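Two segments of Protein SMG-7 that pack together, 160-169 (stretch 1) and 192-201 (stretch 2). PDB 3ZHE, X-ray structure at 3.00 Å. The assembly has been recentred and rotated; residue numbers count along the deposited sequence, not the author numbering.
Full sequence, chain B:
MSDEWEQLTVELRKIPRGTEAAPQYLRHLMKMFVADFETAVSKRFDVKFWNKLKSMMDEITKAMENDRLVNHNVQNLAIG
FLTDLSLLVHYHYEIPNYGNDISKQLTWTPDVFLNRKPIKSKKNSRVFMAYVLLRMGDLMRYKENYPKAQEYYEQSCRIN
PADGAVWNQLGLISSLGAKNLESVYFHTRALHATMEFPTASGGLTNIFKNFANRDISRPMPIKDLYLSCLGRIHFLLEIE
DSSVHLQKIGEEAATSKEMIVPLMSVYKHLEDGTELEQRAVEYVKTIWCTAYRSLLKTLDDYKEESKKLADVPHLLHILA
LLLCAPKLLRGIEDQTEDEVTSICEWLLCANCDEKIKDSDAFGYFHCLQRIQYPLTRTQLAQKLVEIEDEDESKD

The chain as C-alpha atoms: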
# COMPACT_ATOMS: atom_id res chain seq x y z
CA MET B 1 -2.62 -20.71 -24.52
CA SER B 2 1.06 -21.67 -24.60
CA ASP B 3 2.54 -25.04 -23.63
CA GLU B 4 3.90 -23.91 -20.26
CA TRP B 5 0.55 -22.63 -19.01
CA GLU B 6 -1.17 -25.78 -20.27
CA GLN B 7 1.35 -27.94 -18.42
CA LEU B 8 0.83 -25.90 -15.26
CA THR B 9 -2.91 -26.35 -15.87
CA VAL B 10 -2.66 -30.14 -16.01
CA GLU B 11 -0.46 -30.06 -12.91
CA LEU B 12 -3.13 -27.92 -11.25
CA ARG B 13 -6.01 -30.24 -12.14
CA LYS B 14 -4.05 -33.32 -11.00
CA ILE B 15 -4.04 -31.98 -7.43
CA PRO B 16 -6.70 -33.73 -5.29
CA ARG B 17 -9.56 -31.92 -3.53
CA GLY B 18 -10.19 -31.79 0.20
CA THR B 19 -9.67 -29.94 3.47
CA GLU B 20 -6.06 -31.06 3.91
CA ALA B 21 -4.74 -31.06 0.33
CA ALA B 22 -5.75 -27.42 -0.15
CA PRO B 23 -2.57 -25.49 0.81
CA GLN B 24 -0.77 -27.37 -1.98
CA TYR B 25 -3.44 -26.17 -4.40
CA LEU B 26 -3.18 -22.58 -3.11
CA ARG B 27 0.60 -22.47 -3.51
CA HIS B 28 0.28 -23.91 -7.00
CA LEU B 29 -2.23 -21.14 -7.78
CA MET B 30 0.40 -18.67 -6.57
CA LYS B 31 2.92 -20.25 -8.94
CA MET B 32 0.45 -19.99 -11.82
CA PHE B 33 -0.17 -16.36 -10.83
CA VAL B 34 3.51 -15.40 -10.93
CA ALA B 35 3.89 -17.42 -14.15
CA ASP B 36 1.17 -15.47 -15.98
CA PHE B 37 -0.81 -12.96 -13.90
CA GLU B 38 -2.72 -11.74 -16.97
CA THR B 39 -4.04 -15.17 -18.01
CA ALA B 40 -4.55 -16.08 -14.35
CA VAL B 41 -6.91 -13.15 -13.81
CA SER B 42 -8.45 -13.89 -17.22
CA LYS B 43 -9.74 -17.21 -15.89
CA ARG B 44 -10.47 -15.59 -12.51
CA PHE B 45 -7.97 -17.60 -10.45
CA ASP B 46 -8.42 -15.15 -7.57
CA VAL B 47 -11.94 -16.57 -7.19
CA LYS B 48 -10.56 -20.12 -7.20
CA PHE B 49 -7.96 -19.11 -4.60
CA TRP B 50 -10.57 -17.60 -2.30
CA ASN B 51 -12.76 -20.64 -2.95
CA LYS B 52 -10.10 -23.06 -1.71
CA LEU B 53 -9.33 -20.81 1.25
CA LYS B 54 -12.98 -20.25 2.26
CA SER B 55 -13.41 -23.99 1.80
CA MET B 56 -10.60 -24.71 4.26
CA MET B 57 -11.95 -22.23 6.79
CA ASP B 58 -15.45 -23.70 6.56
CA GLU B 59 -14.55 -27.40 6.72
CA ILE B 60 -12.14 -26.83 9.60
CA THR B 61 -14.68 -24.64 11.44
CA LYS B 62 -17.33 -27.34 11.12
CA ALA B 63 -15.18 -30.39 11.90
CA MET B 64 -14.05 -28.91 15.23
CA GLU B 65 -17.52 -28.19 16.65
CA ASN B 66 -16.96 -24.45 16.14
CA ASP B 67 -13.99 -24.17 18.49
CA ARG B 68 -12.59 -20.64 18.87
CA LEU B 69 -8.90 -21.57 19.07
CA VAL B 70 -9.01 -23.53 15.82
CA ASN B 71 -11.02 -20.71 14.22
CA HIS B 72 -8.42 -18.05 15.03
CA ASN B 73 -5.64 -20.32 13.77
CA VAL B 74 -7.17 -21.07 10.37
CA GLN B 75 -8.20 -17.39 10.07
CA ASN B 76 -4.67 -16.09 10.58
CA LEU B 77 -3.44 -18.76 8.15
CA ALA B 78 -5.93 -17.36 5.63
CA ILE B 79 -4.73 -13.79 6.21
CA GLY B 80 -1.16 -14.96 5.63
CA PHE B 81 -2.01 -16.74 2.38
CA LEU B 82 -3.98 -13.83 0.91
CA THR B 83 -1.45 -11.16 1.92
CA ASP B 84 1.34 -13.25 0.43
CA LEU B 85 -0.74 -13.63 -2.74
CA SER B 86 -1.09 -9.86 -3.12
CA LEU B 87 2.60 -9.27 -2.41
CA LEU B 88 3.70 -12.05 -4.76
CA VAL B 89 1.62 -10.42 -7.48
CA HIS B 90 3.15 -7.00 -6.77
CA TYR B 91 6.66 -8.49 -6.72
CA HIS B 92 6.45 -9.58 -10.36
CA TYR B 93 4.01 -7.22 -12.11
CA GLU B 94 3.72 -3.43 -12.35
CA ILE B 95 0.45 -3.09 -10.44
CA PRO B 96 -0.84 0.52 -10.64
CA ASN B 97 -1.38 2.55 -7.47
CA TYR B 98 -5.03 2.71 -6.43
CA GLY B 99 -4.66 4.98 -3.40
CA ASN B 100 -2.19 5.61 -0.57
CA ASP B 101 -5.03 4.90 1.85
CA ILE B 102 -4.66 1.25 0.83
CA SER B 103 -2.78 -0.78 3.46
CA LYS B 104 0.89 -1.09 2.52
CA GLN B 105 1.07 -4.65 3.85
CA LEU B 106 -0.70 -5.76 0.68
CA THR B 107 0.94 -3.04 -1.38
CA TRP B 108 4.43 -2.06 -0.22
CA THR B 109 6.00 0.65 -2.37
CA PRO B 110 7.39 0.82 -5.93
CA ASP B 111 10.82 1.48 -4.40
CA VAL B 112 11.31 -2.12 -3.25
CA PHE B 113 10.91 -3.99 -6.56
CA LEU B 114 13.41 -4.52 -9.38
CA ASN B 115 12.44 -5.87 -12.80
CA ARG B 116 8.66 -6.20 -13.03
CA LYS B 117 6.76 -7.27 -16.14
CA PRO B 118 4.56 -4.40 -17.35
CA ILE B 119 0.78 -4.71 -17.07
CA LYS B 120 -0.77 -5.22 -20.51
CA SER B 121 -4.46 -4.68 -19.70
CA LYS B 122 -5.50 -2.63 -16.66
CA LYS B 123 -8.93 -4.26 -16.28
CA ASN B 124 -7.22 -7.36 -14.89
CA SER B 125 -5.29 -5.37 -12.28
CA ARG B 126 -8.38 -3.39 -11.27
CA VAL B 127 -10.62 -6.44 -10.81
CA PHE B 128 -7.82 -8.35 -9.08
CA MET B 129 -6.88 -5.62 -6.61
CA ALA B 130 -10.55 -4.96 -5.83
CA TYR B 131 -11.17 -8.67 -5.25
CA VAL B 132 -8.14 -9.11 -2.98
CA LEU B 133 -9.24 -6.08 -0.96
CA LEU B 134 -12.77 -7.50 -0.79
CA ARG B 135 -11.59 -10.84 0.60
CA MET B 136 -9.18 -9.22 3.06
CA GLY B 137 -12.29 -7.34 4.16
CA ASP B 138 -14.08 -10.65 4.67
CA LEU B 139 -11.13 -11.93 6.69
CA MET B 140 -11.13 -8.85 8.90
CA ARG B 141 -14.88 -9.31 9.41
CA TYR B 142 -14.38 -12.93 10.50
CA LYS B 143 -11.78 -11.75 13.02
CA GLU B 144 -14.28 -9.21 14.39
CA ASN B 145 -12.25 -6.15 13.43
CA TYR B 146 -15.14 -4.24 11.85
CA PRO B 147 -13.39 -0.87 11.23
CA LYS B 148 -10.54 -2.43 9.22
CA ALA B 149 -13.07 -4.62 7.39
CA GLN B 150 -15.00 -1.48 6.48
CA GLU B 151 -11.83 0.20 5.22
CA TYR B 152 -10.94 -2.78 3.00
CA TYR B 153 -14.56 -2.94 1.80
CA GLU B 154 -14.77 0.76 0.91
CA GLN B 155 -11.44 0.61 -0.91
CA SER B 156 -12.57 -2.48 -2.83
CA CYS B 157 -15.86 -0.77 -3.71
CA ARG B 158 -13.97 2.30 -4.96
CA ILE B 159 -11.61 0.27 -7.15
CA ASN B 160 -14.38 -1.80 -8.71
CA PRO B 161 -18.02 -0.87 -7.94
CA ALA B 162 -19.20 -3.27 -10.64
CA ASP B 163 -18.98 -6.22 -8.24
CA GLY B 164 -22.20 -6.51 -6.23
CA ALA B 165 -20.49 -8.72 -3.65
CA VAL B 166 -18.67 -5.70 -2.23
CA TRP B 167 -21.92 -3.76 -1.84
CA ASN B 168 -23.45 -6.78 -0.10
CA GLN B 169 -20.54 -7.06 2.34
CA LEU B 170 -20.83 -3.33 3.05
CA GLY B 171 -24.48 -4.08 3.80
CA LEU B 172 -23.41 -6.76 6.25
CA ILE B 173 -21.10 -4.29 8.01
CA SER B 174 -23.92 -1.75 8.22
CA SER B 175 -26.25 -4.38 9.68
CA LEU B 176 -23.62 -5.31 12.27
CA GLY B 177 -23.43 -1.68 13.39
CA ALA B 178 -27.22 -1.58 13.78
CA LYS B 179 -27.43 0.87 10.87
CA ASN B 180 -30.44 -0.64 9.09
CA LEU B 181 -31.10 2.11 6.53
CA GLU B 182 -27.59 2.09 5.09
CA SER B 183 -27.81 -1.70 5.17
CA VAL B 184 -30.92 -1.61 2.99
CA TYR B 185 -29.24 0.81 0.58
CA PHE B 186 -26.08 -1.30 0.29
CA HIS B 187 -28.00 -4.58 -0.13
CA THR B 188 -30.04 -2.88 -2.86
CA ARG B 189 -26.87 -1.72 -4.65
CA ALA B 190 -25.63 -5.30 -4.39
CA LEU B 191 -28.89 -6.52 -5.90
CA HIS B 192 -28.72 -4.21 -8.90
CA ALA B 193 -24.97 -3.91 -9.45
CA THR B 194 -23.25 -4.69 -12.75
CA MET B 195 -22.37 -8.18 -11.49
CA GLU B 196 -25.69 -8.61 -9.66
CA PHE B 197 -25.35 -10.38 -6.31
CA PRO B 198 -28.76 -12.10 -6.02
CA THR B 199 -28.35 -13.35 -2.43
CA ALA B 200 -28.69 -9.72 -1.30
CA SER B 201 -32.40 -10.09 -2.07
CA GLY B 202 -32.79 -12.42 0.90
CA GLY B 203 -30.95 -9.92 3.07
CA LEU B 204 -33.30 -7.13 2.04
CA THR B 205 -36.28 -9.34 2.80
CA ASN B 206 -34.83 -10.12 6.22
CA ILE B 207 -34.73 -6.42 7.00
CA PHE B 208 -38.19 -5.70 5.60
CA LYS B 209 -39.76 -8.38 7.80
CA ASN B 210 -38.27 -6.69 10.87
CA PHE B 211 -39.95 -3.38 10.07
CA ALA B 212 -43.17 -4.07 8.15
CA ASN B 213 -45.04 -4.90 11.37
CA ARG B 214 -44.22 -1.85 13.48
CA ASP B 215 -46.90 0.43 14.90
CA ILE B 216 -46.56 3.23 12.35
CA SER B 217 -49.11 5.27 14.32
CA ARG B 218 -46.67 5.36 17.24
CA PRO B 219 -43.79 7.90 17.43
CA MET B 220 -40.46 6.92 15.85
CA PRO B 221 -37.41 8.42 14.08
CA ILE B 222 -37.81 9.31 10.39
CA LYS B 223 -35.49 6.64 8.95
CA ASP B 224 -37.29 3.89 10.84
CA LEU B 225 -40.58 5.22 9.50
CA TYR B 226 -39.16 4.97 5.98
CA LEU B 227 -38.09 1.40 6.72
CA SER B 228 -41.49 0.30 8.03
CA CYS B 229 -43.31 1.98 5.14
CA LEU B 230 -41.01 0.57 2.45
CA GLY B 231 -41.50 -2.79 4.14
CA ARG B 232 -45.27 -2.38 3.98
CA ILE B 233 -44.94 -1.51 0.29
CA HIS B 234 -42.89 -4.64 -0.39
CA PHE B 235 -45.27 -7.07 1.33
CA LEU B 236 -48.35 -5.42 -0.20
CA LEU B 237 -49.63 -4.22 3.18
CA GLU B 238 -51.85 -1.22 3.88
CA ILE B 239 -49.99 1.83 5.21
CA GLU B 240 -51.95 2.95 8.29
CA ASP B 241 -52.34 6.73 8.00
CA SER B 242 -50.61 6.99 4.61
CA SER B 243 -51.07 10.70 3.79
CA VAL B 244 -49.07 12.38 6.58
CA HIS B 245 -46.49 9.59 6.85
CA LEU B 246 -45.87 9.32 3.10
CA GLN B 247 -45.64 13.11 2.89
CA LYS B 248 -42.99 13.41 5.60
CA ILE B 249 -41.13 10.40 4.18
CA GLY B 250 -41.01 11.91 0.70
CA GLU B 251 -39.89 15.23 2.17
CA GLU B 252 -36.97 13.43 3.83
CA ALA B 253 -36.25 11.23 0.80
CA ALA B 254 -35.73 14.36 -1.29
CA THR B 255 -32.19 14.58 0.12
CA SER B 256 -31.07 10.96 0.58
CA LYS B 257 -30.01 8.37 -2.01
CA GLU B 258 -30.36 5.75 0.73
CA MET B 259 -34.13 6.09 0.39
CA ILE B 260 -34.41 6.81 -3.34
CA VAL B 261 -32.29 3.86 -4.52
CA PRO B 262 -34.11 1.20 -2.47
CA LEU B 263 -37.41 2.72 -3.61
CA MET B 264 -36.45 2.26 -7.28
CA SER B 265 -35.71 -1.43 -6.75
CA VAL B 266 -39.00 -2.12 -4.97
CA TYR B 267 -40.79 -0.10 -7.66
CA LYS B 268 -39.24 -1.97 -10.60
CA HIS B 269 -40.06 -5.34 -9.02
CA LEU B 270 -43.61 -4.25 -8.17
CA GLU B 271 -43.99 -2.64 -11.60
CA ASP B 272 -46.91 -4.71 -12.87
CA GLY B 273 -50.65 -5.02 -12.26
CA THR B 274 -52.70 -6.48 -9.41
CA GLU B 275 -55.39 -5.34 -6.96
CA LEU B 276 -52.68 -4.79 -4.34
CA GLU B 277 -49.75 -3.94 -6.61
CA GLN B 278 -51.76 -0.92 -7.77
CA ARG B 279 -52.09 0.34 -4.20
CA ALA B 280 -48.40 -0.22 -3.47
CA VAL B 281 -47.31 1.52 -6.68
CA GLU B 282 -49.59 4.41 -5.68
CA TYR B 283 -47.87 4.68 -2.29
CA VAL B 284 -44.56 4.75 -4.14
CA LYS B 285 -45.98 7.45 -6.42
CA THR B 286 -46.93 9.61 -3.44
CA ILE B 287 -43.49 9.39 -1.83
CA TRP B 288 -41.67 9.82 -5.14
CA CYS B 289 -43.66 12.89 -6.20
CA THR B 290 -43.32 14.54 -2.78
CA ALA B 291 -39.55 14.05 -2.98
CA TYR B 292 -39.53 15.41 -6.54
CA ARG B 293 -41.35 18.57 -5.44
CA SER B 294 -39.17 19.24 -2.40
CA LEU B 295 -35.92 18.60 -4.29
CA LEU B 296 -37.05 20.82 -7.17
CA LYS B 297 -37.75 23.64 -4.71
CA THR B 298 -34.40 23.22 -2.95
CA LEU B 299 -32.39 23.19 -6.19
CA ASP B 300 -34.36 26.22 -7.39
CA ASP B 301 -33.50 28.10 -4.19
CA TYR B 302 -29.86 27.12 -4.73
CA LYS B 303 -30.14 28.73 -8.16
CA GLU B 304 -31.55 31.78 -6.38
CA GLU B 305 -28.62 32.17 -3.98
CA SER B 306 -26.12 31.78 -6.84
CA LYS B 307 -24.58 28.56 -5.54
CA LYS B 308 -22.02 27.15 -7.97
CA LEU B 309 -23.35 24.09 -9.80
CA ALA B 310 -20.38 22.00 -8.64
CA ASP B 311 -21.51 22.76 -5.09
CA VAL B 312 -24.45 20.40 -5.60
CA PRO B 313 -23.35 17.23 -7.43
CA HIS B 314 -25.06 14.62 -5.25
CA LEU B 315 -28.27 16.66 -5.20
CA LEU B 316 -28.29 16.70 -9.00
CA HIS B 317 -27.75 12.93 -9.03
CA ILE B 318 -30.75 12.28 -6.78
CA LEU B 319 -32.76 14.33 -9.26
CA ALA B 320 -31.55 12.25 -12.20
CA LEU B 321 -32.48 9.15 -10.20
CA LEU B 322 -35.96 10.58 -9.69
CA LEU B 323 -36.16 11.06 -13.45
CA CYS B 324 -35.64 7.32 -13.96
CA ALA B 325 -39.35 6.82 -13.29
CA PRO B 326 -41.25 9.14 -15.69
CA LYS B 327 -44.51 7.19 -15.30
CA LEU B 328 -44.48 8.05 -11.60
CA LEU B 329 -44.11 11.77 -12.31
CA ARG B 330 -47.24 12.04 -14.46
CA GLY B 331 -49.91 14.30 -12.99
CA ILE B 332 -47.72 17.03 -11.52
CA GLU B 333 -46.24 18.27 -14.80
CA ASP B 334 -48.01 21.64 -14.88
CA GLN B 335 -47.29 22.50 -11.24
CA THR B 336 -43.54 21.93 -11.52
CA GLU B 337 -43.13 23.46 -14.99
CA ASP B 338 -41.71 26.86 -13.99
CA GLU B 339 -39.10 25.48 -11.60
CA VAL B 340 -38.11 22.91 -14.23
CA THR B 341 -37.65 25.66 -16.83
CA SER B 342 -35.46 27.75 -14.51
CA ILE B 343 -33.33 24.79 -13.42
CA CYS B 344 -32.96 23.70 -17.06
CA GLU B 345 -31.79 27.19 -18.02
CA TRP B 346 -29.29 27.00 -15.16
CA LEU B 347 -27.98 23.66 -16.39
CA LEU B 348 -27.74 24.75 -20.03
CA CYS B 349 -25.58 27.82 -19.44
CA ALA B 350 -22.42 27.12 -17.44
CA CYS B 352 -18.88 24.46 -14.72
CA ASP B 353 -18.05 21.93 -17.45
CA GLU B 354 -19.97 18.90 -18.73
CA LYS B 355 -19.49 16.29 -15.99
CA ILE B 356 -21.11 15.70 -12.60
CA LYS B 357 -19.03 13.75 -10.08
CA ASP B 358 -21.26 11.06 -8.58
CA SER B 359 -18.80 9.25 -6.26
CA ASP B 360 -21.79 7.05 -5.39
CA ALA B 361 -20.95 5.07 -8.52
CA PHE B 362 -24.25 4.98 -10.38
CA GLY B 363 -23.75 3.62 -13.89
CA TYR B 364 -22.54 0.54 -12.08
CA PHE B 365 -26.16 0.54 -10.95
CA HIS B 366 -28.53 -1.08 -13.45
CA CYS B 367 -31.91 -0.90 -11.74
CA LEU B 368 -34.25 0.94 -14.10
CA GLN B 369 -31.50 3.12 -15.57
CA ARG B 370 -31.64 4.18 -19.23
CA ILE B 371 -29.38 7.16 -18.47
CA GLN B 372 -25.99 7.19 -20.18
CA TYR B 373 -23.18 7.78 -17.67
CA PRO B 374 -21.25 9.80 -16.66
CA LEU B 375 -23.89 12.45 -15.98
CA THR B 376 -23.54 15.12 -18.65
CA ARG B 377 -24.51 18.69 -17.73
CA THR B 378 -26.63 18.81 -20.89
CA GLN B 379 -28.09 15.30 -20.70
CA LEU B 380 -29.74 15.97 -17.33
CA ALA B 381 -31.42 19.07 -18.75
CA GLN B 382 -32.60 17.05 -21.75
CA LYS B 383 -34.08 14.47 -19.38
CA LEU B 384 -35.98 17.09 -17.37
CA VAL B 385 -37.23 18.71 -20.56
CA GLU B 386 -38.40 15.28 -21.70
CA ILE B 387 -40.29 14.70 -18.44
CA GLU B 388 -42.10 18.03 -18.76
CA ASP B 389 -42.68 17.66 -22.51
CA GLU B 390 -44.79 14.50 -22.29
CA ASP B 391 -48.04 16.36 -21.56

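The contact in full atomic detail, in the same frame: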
# COMPACT_ATOMS: atom_id res chain seq x y z
N ASN B 160 -13.43 -1.19 -7.79
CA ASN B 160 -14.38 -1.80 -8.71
C ASN B 160 -15.78 -1.89 -8.11
O ASN B 160 -16.08 -2.83 -7.37
CB ASN B 160 -13.90 -3.19 -9.14
CG ASN B 160 -14.87 -3.87 -10.09
OD1 ASN B 160 -15.60 -3.22 -10.82
ND2 ASN B 160 -14.87 -5.20 -10.07
N PRO B 161 -16.64 -0.91 -8.42
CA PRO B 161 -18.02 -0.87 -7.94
C PRO B 161 -18.91 -1.85 -8.68
O PRO B 161 -20.03 -2.11 -8.26
CB PRO B 161 -18.47 0.57 -8.26
CG PRO B 161 -17.21 1.32 -8.60
CD PRO B 161 -16.28 0.30 -9.17
N ALA B 162 -18.40 -2.40 -9.78
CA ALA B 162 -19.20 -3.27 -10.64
C ALA B 162 -19.41 -4.67 -10.06
O ALA B 162 -20.11 -5.48 -10.66
CB ALA B 162 -18.59 -3.35 -12.04
N ASP B 163 -18.81 -4.94 -8.91
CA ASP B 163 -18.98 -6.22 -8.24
C ASP B 163 -19.94 -6.08 -7.07
O ASP B 163 -19.60 -5.49 -6.04
CB ASP B 163 -17.63 -6.77 -7.76
CG ASP B 163 -17.66 -8.26 -7.51
OD1 ASP B 163 -18.75 -8.81 -7.27
OD2 ASP B 163 -16.57 -8.89 -7.54
N GLY B 164 -21.15 -6.62 -7.23
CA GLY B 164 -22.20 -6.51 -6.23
C GLY B 164 -21.86 -7.11 -4.87
O GLY B 164 -22.42 -6.70 -3.85
N ALA B 165 -20.94 -8.07 -4.88
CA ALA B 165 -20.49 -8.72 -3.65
C ALA B 165 -20.02 -7.69 -2.63
O ALA B 165 -20.37 -7.76 -1.46
CB ALA B 165 -19.38 -9.71 -3.96
N VAL B 166 -19.22 -6.73 -3.10
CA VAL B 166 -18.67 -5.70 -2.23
C VAL B 166 -19.77 -4.89 -1.55
O VAL B 166 -19.74 -4.67 -0.34
CB VAL B 166 -17.75 -4.74 -3.01
CG1 VAL B 166 -16.95 -3.88 -2.06
CG2 VAL B 166 -16.83 -5.52 -3.93
N TRP B 167 -20.75 -4.47 -2.35
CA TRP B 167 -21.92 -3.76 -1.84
C TRP B 167 -22.65 -4.58 -0.78
O TRP B 167 -23.06 -4.06 0.26
CB TRP B 167 -22.87 -3.41 -2.98
CG TRP B 167 -22.29 -2.51 -4.03
CD1 TRP B 167 -21.83 -2.87 -5.27
CD2 TRP B 167 -22.12 -1.09 -3.94
NE1 TRP B 167 -21.38 -1.76 -5.95
CE2 TRP B 167 -21.55 -0.66 -5.15
CE3 TRP B 167 -22.40 -0.14 -2.95
CZ2 TRP B 167 -21.24 0.68 -5.40
CZ3 TRP B 167 -22.10 1.19 -3.20
CH2 TRP B 167 -21.52 1.59 -4.42
N ASN B 168 -22.81 -5.88 -1.05
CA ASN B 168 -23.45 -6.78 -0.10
C ASN B 168 -22.70 -6.86 1.23
O ASN B 168 -23.31 -6.79 2.30
CB ASN B 168 -23.62 -8.18 -0.71
CG ASN B 168 -24.40 -9.12 0.19
OD1 ASN B 168 -25.63 -9.18 0.14
ND2 ASN B 168 -23.68 -9.87 1.03
N GLN B 169 -21.38 -6.99 1.15
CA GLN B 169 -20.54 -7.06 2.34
C GLN B 169 -20.63 -5.76 3.14
O GLN B 169 -20.71 -5.78 4.38
CB GLN B 169 -19.08 -7.33 1.96
CG GLN B 169 -18.87 -8.56 1.09
CD GLN B 169 -19.33 -9.84 1.75
OE1 GLN B 169 -19.97 -10.68 1.12
NE2 GLN B 169 -19.00 -10.00 3.03
N HIS B 192 -28.65 -4.77 -7.56
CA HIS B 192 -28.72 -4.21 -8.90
C HIS B 192 -27.39 -3.73 -9.47
O HIS B 192 -27.36 -2.89 -10.37
CB HIS B 192 -29.74 -3.07 -8.94
CG HIS B 192 -31.15 -3.51 -8.72
ND1 HIS B 192 -31.90 -4.12 -9.70
CD2 HIS B 192 -31.95 -3.43 -7.63
CE1 HIS B 192 -33.10 -4.39 -9.23
NE2 HIS B 192 -33.16 -3.98 -7.98
N ALA B 193 -26.29 -4.27 -8.95
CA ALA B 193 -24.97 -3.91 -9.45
C ALA B 193 -24.74 -4.48 -10.85
O ALA B 193 -25.62 -5.13 -11.41
CB ALA B 193 -23.89 -4.38 -8.50
N THR B 194 -23.56 -4.23 -11.41
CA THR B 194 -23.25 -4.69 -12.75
C THR B 194 -23.01 -6.20 -12.76
O THR B 194 -23.23 -6.87 -13.77
CB THR B 194 -22.03 -3.95 -13.34
OG1 THR B 194 -22.18 -2.54 -13.13
CG2 THR B 194 -21.92 -4.22 -14.84
N MET B 195 -22.57 -6.74 -11.62
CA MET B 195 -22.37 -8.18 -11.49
C MET B 195 -23.62 -8.87 -10.97
O MET B 195 -23.82 -10.07 -11.19
CB MET B 195 -21.18 -8.49 -10.58
CG MET B 195 -19.84 -8.62 -11.30
SD MET B 195 -19.88 -9.91 -12.56
CE MET B 195 -18.17 -9.93 -13.09
N GLU B 196 -24.46 -8.11 -10.27
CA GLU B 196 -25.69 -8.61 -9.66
C GLU B 196 -25.47 -9.76 -8.67
O GLU B 196 -25.31 -10.91 -9.06
CB GLU B 196 -26.71 -9.01 -10.74
CG GLU B 196 -26.96 -7.92 -11.76
CD GLU B 196 -28.09 -8.25 -12.72
OE1 GLU B 196 -28.55 -9.41 -12.73
OE2 GLU B 196 -28.51 -7.34 -13.46
N PHE B 197 -25.49 -9.42 -7.39
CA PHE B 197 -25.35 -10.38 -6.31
C PHE B 197 -26.73 -10.71 -5.75
O PHE B 197 -27.22 -10.01 -4.86
CB PHE B 197 -24.46 -9.80 -5.21
CG PHE B 197 -24.02 -10.80 -4.18
CD1 PHE B 197 -22.94 -11.64 -4.43
CD2 PHE B 197 -24.66 -10.89 -2.96
CE1 PHE B 197 -22.53 -12.56 -3.48
CE2 PHE B 197 -24.26 -11.80 -2.01
CZ PHE B 197 -23.19 -12.64 -2.27
N PRO B 198 -27.35 -11.78 -6.27
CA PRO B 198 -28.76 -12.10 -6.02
C PRO B 198 -29.08 -12.38 -4.56
O PRO B 198 -30.18 -12.06 -4.11
CB PRO B 198 -28.99 -13.36 -6.86
CG PRO B 198 -27.85 -13.41 -7.83
CD PRO B 198 -26.70 -12.82 -7.09
N THR B 199 -28.14 -12.97 -3.83
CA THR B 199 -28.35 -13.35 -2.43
C THR B 199 -28.80 -12.16 -1.58
O THR B 199 -29.58 -12.31 -0.63
CB THR B 199 -27.08 -13.97 -1.82
OG1 THR B 199 -26.49 -14.87 -2.77
CG2 THR B 199 -27.40 -14.72 -0.54
N ALA B 200 -28.32 -10.97 -1.95
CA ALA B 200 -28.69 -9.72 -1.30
C ALA B 200 -30.19 -9.58 -1.13
O ALA B 200 -30.66 -9.04 -0.13
CB ALA B 200 -28.13 -8.53 -2.08
N SER B 201 -30.94 -10.08 -2.11
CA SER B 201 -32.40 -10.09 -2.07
C SER B 201 -32.88 -10.60 -0.72
O SER B 201 -33.59 -9.89 0.00
CB SER B 201 -32.97 -10.96 -3.18
OG SER B 201 -34.38 -11.08 -3.07

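This is a small, mostly apolar contact in which the turn and first helical residues of one stretch are packed against the irregular loop that leads into a helix in the other, held by close van der Waals fit around a glycine and by one phenylalanine ring. The two stretches together bury 438 Å².

The shape of the first stretch is set by its own hydrogen bonds. A type I turn runs from Asn160 to Asp163, and the Asn160 side chain steadies it by accepting from the backbone: Ala162 N lies 3.1 Å from Asn160 OD1. Asp163 then occupies the N-cap position, where a short acceptor side chain suits the unpaired amides of a helix start; its OD1 receives a weak bond from Ala165 N at 3.3 Å. Trp167, one turn into the helix, reaches back so that its NE1 donates to Pro161 O at 2.7 Å, tying the helix to the turn before it.

Against this scaffold the second stretch packs tightly at Gly164. Gly164 CA is 3.5 Å from Ala193 CB, and its backbone C is 3.8 Å from Phe197 CB. The absence of a side chain is what permits this: a CB built here would point toward the loop, only 3.1 Å from Phe197 N and 3.3 Å from Ala193 CB. Ala193 is itself suitably small, since its methyl rests against both that glycine and the indole of Trp167, whose CD1 is 4.1 Å from Ala193 CB.

At the turn, backbone and side chains both take part. Ala162 O comes within 2.9 Å of Met195 N, a close polar approach, while Ala162 CB meets Thr194 CB at 3.7 Å. Met195 directs its CB toward the first stretch, 3.9 Å from Asp163 CA, but the end of its side chain leads away, so the contact uses the base of this exposed residue rather than its thioether.

Phe197 has the most surface covered by the opposing stretch, 83 Å². With chi1 in the t well, its ring lies along the start of the helix: CD1 is 4.1 Å from Ala165 CB, and CE2 is 3.5 Å from Asn168 CG. The small methyl of Ala165 leaves room for a broad aromatic ring. Asn168, also t, points toward the loop, and its OD1 lies 3.4 Å from Ala200 CB. Its OD1 is hydrogen-bonded elsewhere in the structure, so the buried oxygen is satisfied, while the flat group also serves here as a packing surface.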